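Local coordinates for calcium-dependent protein kinase, putative (Plasmodium falciparum, PDB 3MSE) that is a calcium-dependent protein kinase that probably phosphorylates serine and threonine residues, present here as its calcium-binding C-terminal EF-hand domain, at the interface of chains A and B. Numbering follows the deposited sequence. Chains: chain A/B, Calcium-dependent protein kinase, putative.

The interface of chains A and B. Residues chain A 34, 38, 96-97, 100, 102, 105; chain B 24, 27-28, 31, 109.
A:Trp102 and A:Tyr100 of one EF-hand domain meet B:Ile24 and B:Leu31 on the long helix 18-48 of the other in an apolar, two-fold symmetric interface that joins two copies of this CDPK C-terminal domain; the dimer may or may not form in the full-length kinase. No polar pair reaches across, and every contact recurs with the chains exchanged. B:Leu31 is central to the patch, with 100 Å² of its surface hidden by chain A. Its CD1 methyl sits over the centre of the A:Tyr100 ring, 3.6 Å from the centroid, a CH-pi contact in which the side chains cross at about a right angle. B:Leu31 and A:Trp102 reach toward each other tip to tip, and the same methyl lies 3.6 Å from CH2 of A:Trp102, over that end of the indole, on the face that A:Tyr100 covers. The other branch, CD2, turns to helix 18-48 of chain A, where it lies 3.7 Å from CG2 of A:Ile34 and also touches CD1 of A:Ile38. The methyl end of A:Met96 borders the same leucine, but its fit there is doubtful. A:Trp102 slides antiparallel past B:Ile24, whose CD1 lies over one indole face, towards the rim, while CG2 of B:Ile24, on the same side, lies 3.6 Å from CE2 of A:Trp102. On the opposite face CD2 of A:Tyr100, from the same chain, stands over the indole centre. The turn of the indole is also restrained from within its own chain: NE1 of A:Trp102 gives a nearly straight hydrogen bond, 3.1 Å and 162° at the hydrogen, to the in-plane carbonyl O of A:Ala97, satisfying the N-H beside B:Ile24. CZ3 of A:Trp102 lies 3.8 Å from B:Met27 CB. Farther along, a chi1 of -162°, CG1 anti to the backbone N, points the CG1-CD1 branch of A:Ile105 at the B:Phe109 ring, its CD1 methyl above one face, offset toward the rim.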
# COMPACT_ATOMS: atom_id res chain seq x y z
N ILE A 34 6.97 -0.58 -0.62
CA ILE A 34 6.07 -1.49 0.05
C ILE A 34 6.16 -2.90 -0.53
O ILE A 34 6.32 -3.88 0.20
CB ILE A 34 4.63 -0.94 0.01
CG1 ILE A 34 4.53 0.28 0.93
CG2 ILE A 34 3.61 -2.02 0.39
CD1 ILE A 34 3.27 1.12 0.79
N ILE A 38 7.16 -6.69 0.94
CA ILE A 38 6.29 -7.85 0.78
C ILE A 38 6.97 -8.99 0.03
O ILE A 38 6.77 -10.17 0.36
CB ILE A 38 4.96 -7.48 0.10
CG1 ILE A 38 4.18 -6.50 0.97
CG2 ILE A 38 4.11 -8.73 -0.18
CD1 ILE A 38 2.94 -5.95 0.31
N MET A 96 2.37 -12.66 7.32
CA MET A 96 2.77 -11.38 6.83
C MET A 96 2.31 -10.23 7.75
O MET A 96 3.02 -9.21 7.89
CB MET A 96 2.32 -11.28 5.37
CG MET A 96 1.36 -10.23 5.10
SD MET A 96 2.45 -9.00 4.46
CE MET A 96 1.45 -7.59 4.89
N ALA A 97 1.18 -10.41 8.41
CA ALA A 97 0.71 -9.47 9.41
C ALA A 97 1.74 -9.26 10.55
O ALA A 97 1.90 -8.17 11.04
CB ALA A 97 -0.61 -9.93 9.99
N TYR A 100 5.38 -7.57 8.91
CA TYR A 100 5.40 -6.27 8.23
C TYR A 100 5.50 -5.13 9.22
O TYR A 100 4.82 -5.13 10.24
CB TYR A 100 4.15 -6.10 7.35
CG TYR A 100 4.16 -4.87 6.47
CD1 TYR A 100 4.86 -4.85 5.26
CD2 TYR A 100 3.47 -3.72 6.85
CE1 TYR A 100 4.88 -3.69 4.45
CE2 TYR A 100 3.47 -2.58 6.05
CZ TYR A 100 4.17 -2.57 4.86
OH TYR A 100 4.17 -1.43 4.09
N TRP A 102 4.37 -1.91 10.41
CA TRP A 102 3.16 -1.11 10.22
C TRP A 102 3.36 0.38 10.50
O TRP A 102 2.55 1.21 10.07
CB TRP A 102 1.99 -1.72 11.02
CG TRP A 102 1.59 -3.05 10.43
CD1 TRP A 102 1.94 -4.29 10.88
CD2 TRP A 102 0.84 -3.25 9.23
NE1 TRP A 102 1.43 -5.26 10.05
CE2 TRP A 102 0.75 -4.65 9.02
CE3 TRP A 102 0.23 -2.39 8.31
CZ2 TRP A 102 0.06 -5.20 7.94
CZ3 TRP A 102 -0.46 -2.94 7.23
CH2 TRP A 102 -0.54 -4.33 7.06
N ILE A 105 2.07 3.76 8.41
CA ILE A 105 1.19 3.21 7.36
C ILE A 105 0.06 4.19 7.01
O ILE A 105 -0.47 4.85 7.90
CB ILE A 105 0.60 1.80 7.75
CG1 ILE A 105 0.07 1.03 6.52
CG2 ILE A 105 -0.49 1.91 8.84
CD1 ILE A 105 1.15 0.34 5.69
N ILE B 24 -4.92 -5.83 12.55
CA ILE B 24 -3.75 -5.83 11.67
C ILE B 24 -3.94 -6.80 10.49
O ILE B 24 -3.55 -6.49 9.37
CB ILE B 24 -2.40 -6.22 12.44
CG1 ILE B 24 -2.01 -5.18 13.51
CG2 ILE B 24 -1.28 -6.42 11.45
CD1 ILE B 24 -1.42 -3.86 12.97
N MET B 27 -5.87 -5.25 7.57
CA MET B 27 -4.95 -4.44 6.78
C MET B 27 -3.98 -5.29 5.97
O MET B 27 -3.64 -4.94 4.83
CB MET B 27 -4.20 -3.47 7.69
CG MET B 27 -5.07 -2.38 8.25
SD MET B 27 -4.07 -1.14 9.09
CE MET B 27 -3.77 -1.97 10.64
N ALA B 28 -3.55 -6.41 6.55
CA ALA B 28 -2.63 -7.32 5.87
C ALA B 28 -3.27 -7.91 4.62
O ALA B 28 -2.60 -8.13 3.61
CB ALA B 28 -2.18 -8.42 6.80
N LEU B 31 -3.00 -5.43 1.86
CA LEU B 31 -1.63 -5.39 1.31
C LEU B 31 -1.41 -6.52 0.33
O LEU B 31 -0.72 -6.36 -0.68
CB LEU B 31 -0.56 -5.49 2.42
CG LEU B 31 0.07 -4.23 3.02
CD1 LEU B 31 1.23 -4.63 3.88
CD2 LEU B 31 0.56 -3.28 1.95
N PHE B 109 -5.32 2.64 4.69
CA PHE B 109 -5.40 1.29 5.27
C PHE B 109 -6.27 1.21 6.51
O PHE B 109 -7.03 0.26 6.69
CB PHE B 109 -4.02 0.78 5.61
CG PHE B 109 -3.21 0.38 4.43
CD1 PHE B 109 -2.39 1.30 3.79
CD2 PHE B 109 -3.26 -0.93 3.95
CE1 PHE B 109 -1.62 0.94 2.68
CE2 PHE B 109 -2.51 -1.31 2.85
CZ PHE B 109 -1.69 -0.37 2.22